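Insecticidal Delta-Endotoxin Cry8Ea1 (Bacillus Thuringiensis, PDB 3EB7) kills underground-dwelling larvae of Holotrichia parallela, probably by forming pores in gut-cell membranes as other three-domain Cry toxins do. Local coordinates at residues A[464-469]-A[534-539]; A[178-183]-A[468-473]; A[458-463]-A[474-479]; A[504-509]-A[529-534]; A[237-242]-A[452-457]. All coordinates share one frame; numbering follows the deposited sequence.

Overall arrangement
Following the chain from its N terminus, interaction 2 opens first, on helix 161-191 of the helical N-terminal domain, and closes a loop of 284 residues at 468-473 in the C-terminal domain. Nested inside that loop, interaction 5 joins 237-242, leading into strand 241-243, to 452-457. The remaining three contacts lie within the C-terminal domain. Interaction 3 closes a short loop between 458-463 and 474-479, and interaction 1 crosses it, running from 464-469 to 534-539. Interaction 4, between 504-509 and 529-534, is nested inside interaction 1. Interactions 1 and 2 share G468 and H469, and H469 packs on V183 of helix 161-191.

Interaction 1: residues A[464-469]-A[534-539]; sequences ANEVGH and VGWQSL
N465 sets its CB over the five-membered ring of W536, 3.3 Å from the ring centroid and 4° off the normal, a CH-pi contact. E466 continues along the same face: its backbone N is 3.3 Å from W536 CZ3, and its CB comes within 3.6 Å of W536 CH2 on the six-membered part. V467 slides past the indole in the opposite direction, so that V467 CG2 meets W536 CB at 3.4 Å and reaches L539 CD1 at 4.1 Å. W536 CG sits between the backbone N and the carbonyl carbon (chi1 67°), while Q537 CD lies against the opposite face of the indole. On the other segment an Asx turn shapes the backbone: V467 N donates to N465 OD1 at 3.1 Å, nearly straight at 162°. Further out, Y579 of strand 578-588 touches N465, V467, W536 and L539, and R187 of helix 161-191 donates to E466 O and packs on W536. The two loops thus meet beside the boundary between the C-terminal and helical domains. No hydrogen bond passes between them; the contact rests on CH-pi and apolar packing, while the N465 side-chain oxygen, OD1, is taken up by V467 N within its own segment.

Interaction 2: residues A[178-183]-A[468-473]; sequences YSDHCV and GHYLGG
V183 overlaps the ring of Y470, its CG2 sitting over the ring centre 3.6 Å from the centroid and 12° off the normal. V183 CG1, anti to the backbone N, meets Y470 CE1 at 3.5 Å, and the two side chains cross at about a right angle. CG1 also reaches back to H469 CB at 4.0 Å, which extends the apolar patch along the 3-10 turn. At the far end of the ring Y470 OH donates to D180 OD1 at 2.7 Å. The carboxylate is turned 89° from the ring plane, and the hydroxyl meets OD1 from above the carboxylate plane, 36° out of it. OD1 is gripped a second time, by Y541 N. A water bridges the same region, donating to Y470 OH at 3.1 Å and, over a longer 3.3 Å, to D180 O. The loop carrying the tyrosine is wound tightly around G468 O, which accepts from both L471 N and G472 N. Here the helical domain meets the C-terminal β-sandwich domain. Helix 161-191 packs S179, C182 and V183 on M219 of neighbouring helix 198-220. R187, also of helix 161-191, bonds to H469 ND1, and L471 of the loop packs on F544, just before strand 545-548.

Interaction 3: residues A[458-463]-A[474-479]; sequences DGPKPS and DPISFN
The loop leading into strand 476-478 of the C-terminal β-sandwich folds back on the strand, with P462 lodged against D474, P475 and I476. P462 CB lies 3.5 Å from D474 CB, the two side chains crossing at about a right angle, and it also touches the carbonyl oxygen of P475. P462 CG also touches D474 CB and lies 3.9 Å from I476 CD1, with P462 CD near the same methyl. The I476 chain turns at chi2 (-49°), which places CD1 near the loop backbone, 3.7 Å from P460 O. The other branch, I476 CG2, meets P460 CB at 4.1 Å, and P460 CG makes a looser contact with the F478 ring. The loop does not pair with the strand: the touching parts run 107° apart, and strand 476-478 instead shares backbone hydrogen bonds with strand 578-588, I476 with I580 and F478 with V578. Water takes the place of direct bonding across the polar side. One molecule donates to K461 O at 2.6 Å and accepts from S477 N at 2.9 Å, and it is also hydrogen-bonded to S463 OG. A second accepts from S463 N at 2.8 Å, donates to P475 O at 2.7 Å and bonds to S477 OG, so the serine side chain and both backbones are tied together through it. A third joins S463 OG to N479 OD1, further along towards the end of the segment.

Interaction 4: residues A[504-509]-A[529-534]; sequences RYCSSV and KSAPNV
K529 lies against the end of strand 498-507 in the C-terminal β-sandwich, where the chain leaves the sheet through S508 and V509. Its CB touches the V509 backbone, 3.4 Å from V509 N. CG, set between the backbone N and the carbonyl carbon (chi1 72°), starts an extended chain that runs past the S508 carbonyl: CG stands 4.1 Å from S508 O, CD comes to 3.2 Å from it, and NZ, at the exposed end, is still 4.1 Å from S508 O. Beside this lysine contact the backbones are bonded. S507 O receives S530 N at 2.8 Å, almost straight at 172°, and a weak second bond from A531 N with an angle of only 122°. In return S507 N donates to S530 OG at 3.0 Å, so the serine hydroxyl closes a small ring of bonds between the segments; it is also bonded to N543 O, which fixes it from outside. S507 OG donates within its own segment, to V509 O, in the plane of that carbonyl. Beyond S507 the segments stay close without a further conventional hydrogen bond: S508 CA makes a C-H...O contact with A531 O, while S508 OG turns to G575 O. Next to the bonded backbones, C506 SG packs on the methyl of A531, 3.9 Å from CB.

Interaction 5: residues A[237-242]-A[452-457]; sequences QLTREV and PVVKAS
T239 and V454 reach toward each other tip to tip, T239 OG1 standing 3.5 Å from V454 CG1. The threonine rotamer (chi1 62°) places OG1 between its backbone N and carbonyl carbon and leaves CG2 anti to the carbonyl carbon, where it touches P452 CG at 3.8 Å and K455 CG at 4.0 Å. The lysine chain then bends at chi3 (90°), which carries CE toward Q237, 3.5 Å from its OE1. Q237, extended beyond CG, crosses the lysine chain: K455 NZ donates to Q237 OE1 at 2.9 Å, the donor lying 19° from the carbonyl plane. The amide nitrogen packs on the proline, NE2 to P452 CD 3.6 Å, but its hydrogen bond goes to Q450 O. The contact joins the link between strands 234-235 and 241-243 to the end of strand 448-452 and the turn after it. K455 is buried, and its ammonium is met by Q237 OE1, the carboxylate of D438 in a salt bridge and N441 OD1. Q237 OE1 in turn also accepts from D438 N. These acceptors together probably keep the lysine charged despite its burial, and make Q237 part of a polar network spanning both segments.

Interaction 1: residues A[464-469]-A[534-539]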
# COMPACT_ATOMS: atom_id res chain seq x y z
N ALA A 464 -10.53 -3.92 -14.99
CA ALA A 464 -10.81 -2.59 -14.49
C ALA A 464 -11.89 -2.67 -13.40
O ALA A 464 -13.09 -2.60 -13.69
CB ALA A 464 -11.20 -1.65 -15.63
N ASN A 465 -11.45 -2.87 -12.16
CA ASN A 465 -12.27 -2.88 -10.96
C ASN A 465 -11.33 -2.46 -9.81
O ASN A 465 -10.11 -2.45 -9.98
CB ASN A 465 -12.87 -4.29 -10.74
CG ASN A 465 -11.80 -5.35 -10.43
OD1 ASN A 465 -11.01 -5.21 -9.49
ND2 ASN A 465 -11.79 -6.42 -11.22
N GLU A 466 -11.88 -2.11 -8.64
CA GLU A 466 -11.07 -1.75 -7.47
C GLU A 466 -11.25 -2.72 -6.30
O GLU A 466 -11.29 -2.32 -5.13
CB GLU A 466 -11.37 -0.31 -7.01
CG GLU A 466 -11.23 0.76 -8.12
CD GLU A 466 -9.81 0.88 -8.62
OE1 GLU A 466 -8.88 0.46 -7.89
OE2 GLU A 466 -9.60 1.40 -9.74
N VAL A 467 -11.38 -4.01 -6.63
CA VAL A 467 -11.47 -5.07 -5.64
C VAL A 467 -10.20 -5.11 -4.76
O VAL A 467 -10.26 -5.51 -3.59
CB VAL A 467 -11.78 -6.45 -6.32
CG1 VAL A 467 -11.58 -7.64 -5.33
CG2 VAL A 467 -13.22 -6.46 -6.88
N GLY A 468 -9.09 -4.65 -5.32
CA GLY A 468 -7.82 -4.60 -4.63
C GLY A 468 -7.75 -3.58 -3.50
O GLY A 468 -6.80 -3.59 -2.75
N HIS A 469 -8.77 -2.73 -3.34
CA HIS A 469 -8.87 -1.91 -2.13
C HIS A 469 -8.86 -2.74 -0.88
O HIS A 469 -8.41 -2.28 0.15
CB HIS A 469 -10.09 -1.01 -2.09
CG HIS A 469 -10.04 0.13 -3.05
ND1 HIS A 469 -11.17 0.84 -3.40
CD2 HIS A 469 -9.02 0.68 -3.74
CE1 HIS A 469 -10.83 1.79 -4.25
NE2 HIS A 469 -9.53 1.71 -4.48
N VAL A 534 -22.94 -10.26 -8.01
CA VAL A 534 -23.15 -8.82 -7.86
C VAL A 534 -21.97 -8.13 -8.50
O VAL A 534 -20.96 -8.78 -8.77
CB VAL A 534 -23.28 -8.37 -6.36
CG1 VAL A 534 -24.67 -8.62 -5.84
CG2 VAL A 534 -22.23 -9.08 -5.45
N GLY A 535 -22.11 -6.84 -8.80
CA GLY A 535 -20.96 -6.04 -9.23
C GLY A 535 -19.87 -6.03 -8.16
O GLY A 535 -20.16 -6.12 -6.95
N TRP A 536 -18.63 -5.92 -8.61
CA TRP A 536 -17.47 -5.92 -7.72
C TRP A 536 -17.58 -4.91 -6.55
O TRP A 536 -16.99 -5.13 -5.51
CB TRP A 536 -16.16 -5.75 -8.52
CG TRP A 536 -16.01 -4.44 -9.16
CD1 TRP A 536 -16.30 -4.12 -10.46
CD2 TRP A 536 -15.52 -3.22 -8.54
NE1 TRP A 536 -16.06 -2.78 -10.68
CE2 TRP A 536 -15.57 -2.21 -9.53
CE3 TRP A 536 -15.08 -2.88 -7.24
CZ2 TRP A 536 -15.20 -0.87 -9.26
CZ3 TRP A 536 -14.71 -1.55 -6.97
CH2 TRP A 536 -14.78 -0.56 -7.98
N GLN A 537 -18.33 -3.82 -6.72
CA GLN A 537 -18.42 -2.76 -5.72
C GLN A 537 -19.14 -3.24 -4.49
O GLN A 537 -18.92 -2.73 -3.39
CB GLN A 537 -19.17 -1.56 -6.28
CG GLN A 537 -18.50 -0.86 -7.49
CD GLN A 537 -18.95 -1.43 -8.86
OE1 GLN A 537 -19.56 -2.53 -8.95
NE2 GLN A 537 -18.64 -0.67 -9.94
N SER A 538 -19.96 -4.27 -4.67
CA SER A 538 -20.70 -4.87 -3.57
C SER A 538 -19.92 -5.95 -2.81
O SER A 538 -20.38 -6.42 -1.76
CB SER A 538 -22.07 -5.40 -4.05
OG SER A 538 -22.76 -4.38 -4.76
N LEU A 539 -18.75 -6.34 -3.29
CA LEU A 539 -18.00 -7.39 -2.57
C LEU A 539 -17.52 -6.86 -1.23
O LEU A 539 -17.15 -5.72 -1.12
CB LEU A 539 -16.82 -7.95 -3.39
CG LEU A 539 -17.21 -8.50 -4.76
CD1 LEU A 539 -16.00 -9.10 -5.53
CD2 LEU A 539 -18.37 -9.51 -4.66

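Interaction 2: residues A[178-183]-A[468-473]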
# COMPACT_ATOMS: atom_id res chain seq x y z
N TYR A 178 -14.30 -3.67 10.53
CA TYR A 178 -13.32 -2.59 10.37
C TYR A 178 -12.80 -2.51 8.94
O TYR A 178 -12.59 -1.43 8.43
CB TYR A 178 -12.13 -2.73 11.35
CG TYR A 178 -12.46 -2.64 12.86
CD1 TYR A 178 -11.59 -3.16 13.81
CD2 TYR A 178 -13.64 -2.05 13.31
CE1 TYR A 178 -11.88 -3.10 15.17
CE2 TYR A 178 -13.95 -1.98 14.66
CZ TYR A 178 -13.07 -2.50 15.60
OH TYR A 178 -13.36 -2.40 16.95
N SER A 179 -12.56 -3.64 8.28
CA SER A 179 -12.13 -3.60 6.90
C SER A 179 -13.20 -2.94 6.04
O SER A 179 -12.92 -2.05 5.25
CB SER A 179 -11.78 -5.00 6.37
OG SER A 179 -10.76 -5.62 7.14
N ASP A 180 -14.45 -3.36 6.24
CA ASP A 180 -15.57 -2.89 5.41
C ASP A 180 -15.81 -1.40 5.56
O ASP A 180 -15.95 -0.68 4.57
CB ASP A 180 -16.84 -3.69 5.74
CG ASP A 180 -16.84 -5.09 5.10
OD1 ASP A 180 -16.02 -5.35 4.16
OD2 ASP A 180 -17.69 -5.93 5.50
N HIS A 181 -15.77 -0.92 6.81
CA HIS A 181 -15.94 0.51 7.09
C HIS A 181 -14.85 1.36 6.37
O HIS A 181 -15.16 2.33 5.69
CB HIS A 181 -15.97 0.74 8.61
CG HIS A 181 -16.05 2.18 9.00
ND1 HIS A 181 -17.25 2.83 9.22
CD2 HIS A 181 -15.09 3.12 9.16
CE1 HIS A 181 -17.02 4.09 9.54
NE2 HIS A 181 -15.72 4.29 9.51
N CYS A 182 -13.59 0.95 6.49
CA CYS A 182 -12.45 1.57 5.79
C CYS A 182 -12.61 1.66 4.27
O CYS A 182 -12.51 2.75 3.69
CB CYS A 182 -11.17 0.78 6.08
SG CYS A 182 -10.55 0.99 7.77
N VAL A 183 -12.83 0.53 3.62
CA VAL A 183 -12.96 0.49 2.17
C VAL A 183 -14.14 1.36 1.73
O VAL A 183 -13.98 2.23 0.88
CB VAL A 183 -13.06 -0.99 1.65
CG1 VAL A 183 -13.38 -1.03 0.13
CG2 VAL A 183 -11.75 -1.75 2.00
N GLY A 468 -9.09 -4.65 -5.32
CA GLY A 468 -7.82 -4.60 -4.63
C GLY A 468 -7.75 -3.58 -3.50
O GLY A 468 -6.80 -3.59 -2.75
N HIS A 469 -8.77 -2.73 -3.34
CA HIS A 469 -8.87 -1.91 -2.13
C HIS A 469 -8.86 -2.74 -0.88
O HIS A 469 -8.41 -2.28 0.15
CB HIS A 469 -10.09 -1.01 -2.09
CG HIS A 469 -10.04 0.13 -3.05
ND1 HIS A 469 -11.17 0.84 -3.40
CD2 HIS A 469 -9.02 0.68 -3.74
CE1 HIS A 469 -10.83 1.79 -4.25
NE2 HIS A 469 -9.53 1.71 -4.48
N TYR A 470 -9.35 -3.97 -0.97
CA TYR A 470 -9.26 -4.94 0.12
C TYR A 470 -7.93 -5.71 0.20
O TYR A 470 -7.62 -6.28 1.25
CB TYR A 470 -10.39 -5.97 -0.00
CG TYR A 470 -11.74 -5.47 0.49
CD1 TYR A 470 -12.69 -4.98 -0.40
CD2 TYR A 470 -12.04 -5.48 1.87
CE1 TYR A 470 -13.94 -4.51 0.04
CE2 TYR A 470 -13.27 -5.00 2.33
CZ TYR A 470 -14.21 -4.52 1.42
OH TYR A 470 -15.43 -4.08 1.88
N LEU A 471 -7.14 -5.74 -0.89
CA LEU A 471 -6.05 -6.74 -1.03
C LEU A 471 -4.64 -6.12 -0.98
O LEU A 471 -3.65 -6.82 -0.84
CB LEU A 471 -6.23 -7.55 -2.34
CG LEU A 471 -7.69 -7.98 -2.65
CD1 LEU A 471 -7.84 -8.60 -4.05
CD2 LEU A 471 -8.26 -8.95 -1.60
N GLY A 472 -4.57 -4.80 -1.12
CA GLY A 472 -3.31 -4.08 -1.13
C GLY A 472 -2.71 -4.04 -2.51
O GLY A 472 -1.52 -3.75 -2.65
N GLY A 473 -3.55 -4.32 -3.51
CA GLY A 473 -3.12 -4.45 -4.92
C GLY A 473 -4.18 -5.17 -5.77
O GLY A 473 -5.14 -5.66 -5.24
O HOH W 1 -17.26 -1.61 1.72

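Interaction 3: residues A[458-463]-A[474-479]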
# COMPACT_ATOMS: atom_id res chain seq x y z
N ASP A 458 4.00 -12.72 -16.74
CA ASP A 458 3.20 -12.54 -17.97
C ASP A 458 1.76 -13.10 -17.76
O ASP A 458 1.40 -13.54 -16.66
CB ASP A 458 3.81 -13.35 -19.13
CG ASP A 458 3.73 -14.88 -18.89
OD1 ASP A 458 4.35 -15.64 -19.66
OD2 ASP A 458 3.02 -15.34 -17.96
N GLY A 459 0.94 -13.09 -18.81
CA GLY A 459 -0.41 -13.63 -18.73
C GLY A 459 -1.38 -12.47 -18.57
O GLY A 459 -1.05 -11.31 -18.85
N PRO A 460 -2.59 -12.78 -18.09
CA PRO A 460 -3.68 -11.78 -18.00
C PRO A 460 -3.37 -10.60 -17.03
O PRO A 460 -2.76 -10.78 -15.96
CB PRO A 460 -4.89 -12.59 -17.50
CG PRO A 460 -4.48 -14.00 -17.49
CD PRO A 460 -2.98 -14.09 -17.56
N LYS A 461 -3.78 -9.41 -17.44
CA LYS A 461 -3.66 -8.23 -16.64
C LYS A 461 -4.87 -8.16 -15.75
O LYS A 461 -5.87 -8.85 -16.03
CB LYS A 461 -3.61 -7.00 -17.54
CG LYS A 461 -2.40 -6.93 -18.45
CD LYS A 461 -2.60 -5.75 -19.37
CE LYS A 461 -1.47 -5.57 -20.36
NZ LYS A 461 -1.77 -4.40 -21.28
N PRO A 462 -4.79 -7.37 -14.65
CA PRO A 462 -5.99 -7.14 -13.82
C PRO A 462 -7.11 -6.47 -14.62
O PRO A 462 -6.85 -5.76 -15.56
CB PRO A 462 -5.48 -6.21 -12.72
CG PRO A 462 -3.99 -6.47 -12.69
CD PRO A 462 -3.61 -6.70 -14.10
N SER A 463 -8.35 -6.72 -14.25
CA SER A 463 -9.48 -6.09 -14.93
C SER A 463 -9.79 -4.76 -14.29
O SER A 463 -9.33 -4.48 -13.17
CB SER A 463 -10.69 -7.02 -14.91
OG SER A 463 -10.33 -8.26 -15.54
N ASP A 474 -3.97 -5.26 -7.07
CA ASP A 474 -4.97 -5.84 -7.95
C ASP A 474 -5.04 -7.38 -7.96
O ASP A 474 -4.02 -8.08 -8.02
CB ASP A 474 -4.72 -5.35 -9.37
CG ASP A 474 -4.96 -3.85 -9.53
OD1 ASP A 474 -5.86 -3.28 -8.84
OD2 ASP A 474 -4.24 -3.24 -10.37
N PRO A 475 -6.26 -7.92 -7.91
CA PRO A 475 -6.40 -9.37 -8.13
C PRO A 475 -6.33 -9.67 -9.65
O PRO A 475 -6.41 -8.73 -10.45
CB PRO A 475 -7.83 -9.63 -7.66
CG PRO A 475 -8.58 -8.31 -8.04
CD PRO A 475 -7.56 -7.23 -7.71
N ILE A 476 -6.21 -10.95 -10.03
CA ILE A 476 -6.44 -11.35 -11.43
C ILE A 476 -7.86 -11.96 -11.49
O ILE A 476 -8.22 -12.72 -10.63
CB ILE A 476 -5.32 -12.33 -11.99
CG1 ILE A 476 -3.90 -11.70 -11.93
CG2 ILE A 476 -5.59 -12.77 -13.44
CD1 ILE A 476 -3.82 -10.34 -12.48
N SER A 477 -8.64 -11.59 -12.51
CA SER A 477 -10.06 -12.01 -12.65
C SER A 477 -10.27 -13.01 -13.79
O SER A 477 -9.62 -12.92 -14.82
CB SER A 477 -10.95 -10.79 -12.94
OG SER A 477 -10.70 -9.75 -11.99
N PHE A 478 -11.21 -13.95 -13.62
CA PHE A 478 -11.63 -14.83 -14.72
C PHE A 478 -13.14 -14.82 -14.85
O PHE A 478 -13.83 -15.02 -13.87
CB PHE A 478 -11.11 -16.25 -14.53
CG PHE A 478 -9.63 -16.31 -14.32
CD1 PHE A 478 -9.08 -16.20 -13.04
CD2 PHE A 478 -8.77 -16.46 -15.40
CE1 PHE A 478 -7.69 -16.20 -12.85
CE2 PHE A 478 -7.37 -16.50 -15.21
CZ PHE A 478 -6.84 -16.36 -13.94
N ASN A 479 -13.63 -14.52 -16.05
CA ASN A 479 -15.03 -14.70 -16.40
C ASN A 479 -15.26 -16.06 -17.06
O ASN A 479 -16.39 -16.46 -17.29
CB ASN A 479 -15.52 -13.58 -17.34
CG ASN A 479 -15.64 -12.24 -16.64
OD1 ASN A 479 -15.10 -11.24 -17.12
ND2 ASN A 479 -16.38 -12.21 -15.54
O HOH W 2 -7.89 -10.04 -14.80
O HOH W 3 -8.66 -8.14 -11.89
O HOH W 4 -12.54 -10.47 -16.03

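Interaction 4: residues A[504-509]-A[529-534]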
# COMPACT_ATOMS: atom_id res chain seq x y z
N ARG A 504 -5.92 -17.28 -1.83
CA ARG A 504 -7.00 -16.37 -1.44
C ARG A 504 -7.80 -15.96 -2.68
O ARG A 504 -7.24 -15.51 -3.68
CB ARG A 504 -6.43 -15.14 -0.71
CG ARG A 504 -7.48 -14.31 0.03
CD ARG A 504 -6.82 -13.36 1.09
NE ARG A 504 -7.83 -12.54 1.77
CZ ARG A 504 -7.80 -11.21 1.87
NH1 ARG A 504 -6.78 -10.51 1.37
NH2 ARG A 504 -8.80 -10.58 2.49
N TYR A 505 -9.12 -16.16 -2.62
CA TYR A 505 -9.96 -15.90 -3.79
C TYR A 505 -11.34 -15.39 -3.42
O TYR A 505 -11.75 -15.44 -2.29
CB TYR A 505 -10.10 -17.16 -4.65
CG TYR A 505 -11.07 -18.17 -4.07
CD1 TYR A 505 -10.64 -19.12 -3.15
CD2 TYR A 505 -12.44 -18.16 -4.43
CE1 TYR A 505 -11.52 -20.05 -2.61
CE2 TYR A 505 -13.33 -19.08 -3.89
CZ TYR A 505 -12.86 -20.03 -2.98
OH TYR A 505 -13.72 -20.94 -2.43
N CYS A 506 -12.06 -14.89 -4.41
CA CYS A 506 -13.45 -14.57 -4.27
C CYS A 506 -14.10 -15.02 -5.59
O CYS A 506 -13.57 -14.71 -6.68
CB CYS A 506 -13.62 -13.07 -4.02
SG CYS A 506 -15.34 -12.50 -4.03
N SER A 507 -15.22 -15.75 -5.52
CA SER A 507 -15.99 -16.09 -6.75
C SER A 507 -17.49 -16.12 -6.53
O SER A 507 -17.94 -16.33 -5.42
CB SER A 507 -15.57 -17.42 -7.32
OG SER A 507 -15.78 -18.45 -6.38
N SER A 508 -18.24 -15.86 -7.61
CA SER A 508 -19.68 -16.05 -7.66
C SER A 508 -20.04 -17.48 -8.12
O SER A 508 -21.21 -17.82 -8.21
CB SER A 508 -20.30 -15.03 -8.63
OG SER A 508 -19.66 -15.12 -9.90
N VAL A 509 -19.03 -18.31 -8.40
CA VAL A 509 -19.23 -19.66 -8.94
C VAL A 509 -18.33 -20.69 -8.25
O VAL A 509 -17.32 -20.30 -7.67
CB VAL A 509 -18.98 -19.73 -10.49
CG1 VAL A 509 -20.03 -18.94 -11.21
CG2 VAL A 509 -17.54 -19.30 -10.88
N LYS A 529 -18.26 -21.30 -4.30
CA LYS A 529 -18.46 -19.89 -4.49
C LYS A 529 -18.53 -19.19 -3.14
O LYS A 529 -18.93 -19.81 -2.16
CB LYS A 529 -19.72 -19.63 -5.33
CG LYS A 529 -21.03 -19.87 -4.64
CD LYS A 529 -22.16 -19.47 -5.60
CE LYS A 529 -23.40 -19.09 -4.84
NZ LYS A 529 -24.31 -18.16 -5.62
N SER A 530 -18.17 -17.92 -3.10
CA SER A 530 -17.94 -17.22 -1.84
C SER A 530 -18.74 -15.93 -1.85
O SER A 530 -18.74 -15.19 -0.86
CB SER A 530 -16.46 -16.89 -1.70
OG SER A 530 -16.14 -15.90 -2.65
N ALA A 531 -19.39 -15.65 -2.98
CA ALA A 531 -20.05 -14.36 -3.14
C ALA A 531 -21.27 -14.52 -4.01
O ALA A 531 -21.31 -15.42 -4.83
CB ALA A 531 -19.09 -13.35 -3.76
N PRO A 532 -22.27 -13.63 -3.84
CA PRO A 532 -23.37 -13.68 -4.83
C PRO A 532 -22.93 -13.08 -6.17
O PRO A 532 -21.82 -12.54 -6.28
CB PRO A 532 -24.48 -12.85 -4.17
CG PRO A 532 -23.74 -11.87 -3.28
CD PRO A 532 -22.49 -12.57 -2.81
N ASN A 533 -23.78 -13.21 -7.18
CA ASN A 533 -23.57 -12.58 -8.48
C ASN A 533 -23.93 -11.09 -8.36
O ASN A 533 -25.08 -10.72 -8.52
CB ASN A 533 -24.50 -13.24 -9.50
CG ASN A 533 -23.93 -13.27 -10.90
OD1 ASN A 533 -23.78 -14.34 -11.48
ND2 ASN A 533 -23.62 -12.11 -11.45
N VAL A 534 -22.94 -10.26 -8.01
CA VAL A 534 -23.15 -8.82 -7.86
C VAL A 534 -21.97 -8.13 -8.50
O VAL A 534 -20.96 -8.78 -8.77
CB VAL A 534 -23.28 -8.37 -6.36
CG1 VAL A 534 -24.67 -8.62 -5.84
CG2 VAL A 534 -22.23 -9.08 -5.45

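Interaction 5: residues A[237-242]-A[452-457]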
# COMPACT_ATOMS: atom_id res chain seq x y z
N GLN A 237 3.10 -8.42 1.16
CA GLN A 237 3.53 -7.48 0.12
C GLN A 237 2.37 -6.58 -0.25
O GLN A 237 1.28 -7.06 -0.54
CB GLN A 237 3.95 -8.25 -1.14
CG GLN A 237 4.85 -9.43 -0.87
CD GLN A 237 5.59 -9.88 -2.09
OE1 GLN A 237 6.39 -9.13 -2.65
NE2 GLN A 237 5.34 -11.10 -2.51
N LEU A 238 2.63 -5.27 -0.33
CA LEU A 238 1.64 -4.31 -0.87
C LEU A 238 2.04 -3.98 -2.28
O LEU A 238 3.07 -3.35 -2.47
CB LEU A 238 1.59 -3.04 -0.02
CG LEU A 238 1.31 -3.20 1.48
CD1 LEU A 238 1.35 -1.86 2.20
CD2 LEU A 238 -0.03 -3.84 1.68
N THR A 239 1.21 -4.38 -3.26
CA THR A 239 1.59 -4.26 -4.67
C THR A 239 0.98 -3.10 -5.40
O THR A 239 1.39 -2.81 -6.52
CB THR A 239 1.30 -5.55 -5.49
OG1 THR A 239 -0.11 -5.84 -5.49
CG2 THR A 239 2.18 -6.76 -4.99
N ARG A 240 0.01 -2.43 -4.78
CA ARG A 240 -0.59 -1.21 -5.37
C ARG A 240 0.45 -0.15 -5.69
O ARG A 240 1.45 0.01 -4.96
CB ARG A 240 -1.66 -0.62 -4.44
CG ARG A 240 -1.13 0.35 -3.35
CD ARG A 240 -0.35 -0.31 -2.21
NE ARG A 240 0.20 0.67 -1.24
CZ ARG A 240 1.30 1.40 -1.44
NH1 ARG A 240 2.00 1.30 -2.58
NH2 ARG A 240 1.72 2.24 -0.48
N GLU A 241 0.21 0.57 -6.78
CA GLU A 241 0.97 1.77 -7.14
C GLU A 241 0.26 2.98 -6.55
O GLU A 241 -0.97 3.06 -6.63
CB GLU A 241 0.89 1.97 -8.65
CG GLU A 241 2.06 1.49 -9.45
CD GLU A 241 1.83 1.76 -10.94
OE1 GLU A 241 0.64 1.69 -11.39
OE2 GLU A 241 2.82 2.09 -11.64
N VAL A 242 1.04 3.93 -6.02
CA VAL A 242 0.55 5.26 -5.62
C VAL A 242 1.19 6.30 -6.54
O VAL A 242 2.28 6.09 -7.07
CB VAL A 242 0.83 5.61 -4.12
CG1 VAL A 242 0.02 4.68 -3.15
CG2 VAL A 242 2.33 5.56 -3.79
N PRO A 452 1.13 -12.24 -4.19
CA PRO A 452 0.04 -11.74 -5.01
C PRO A 452 0.23 -12.22 -6.43
O PRO A 452 1.33 -12.10 -6.96
CB PRO A 452 0.25 -10.23 -4.93
CG PRO A 452 0.92 -10.02 -3.62
CD PRO A 452 1.88 -11.14 -3.55
N VAL A 453 -0.81 -12.74 -7.08
CA VAL A 453 -0.63 -13.31 -8.43
C VAL A 453 -0.34 -12.25 -9.51
O VAL A 453 0.12 -12.58 -10.62
CB VAL A 453 -1.79 -14.25 -8.85
CG1 VAL A 453 -1.82 -15.49 -7.95
CG2 VAL A 453 -3.15 -13.47 -8.82
N VAL A 454 -0.58 -10.99 -9.17
CA VAL A 454 -0.27 -9.85 -10.04
C VAL A 454 1.27 -9.72 -10.23
O VAL A 454 1.73 -9.03 -11.13
CB VAL A 454 -1.01 -8.56 -9.56
CG1 VAL A 454 -0.40 -7.96 -8.26
CG2 VAL A 454 -1.11 -7.53 -10.68
N LYS A 455 2.04 -10.45 -9.44
CA LYS A 455 3.50 -10.51 -9.59
C LYS A 455 3.97 -11.60 -10.56
O LYS A 455 5.09 -12.11 -10.43
CB LYS A 455 4.18 -10.71 -8.22
CG LYS A 455 3.75 -9.70 -7.13
CD LYS A 455 4.74 -9.87 -5.97
CE LYS A 455 5.96 -8.93 -6.13
NZ LYS A 455 7.17 -9.40 -5.40
N ALA A 456 3.10 -12.01 -11.48
CA ALA A 456 3.47 -12.95 -12.55
C ALA A 456 4.31 -12.30 -13.62
O ALA A 456 4.26 -11.07 -13.83
CB ALA A 456 2.26 -13.55 -13.17
N SER A 457 5.10 -13.12 -14.33
CA SER A 457 6.00 -12.63 -15.36
C SER A 457 5.25 -12.28 -16.63
O SER A 457 5.82 -11.64 -17.52
CB SER A 457 7.06 -13.70 -15.69
OG SER A 457 6.46 -14.87 -16.27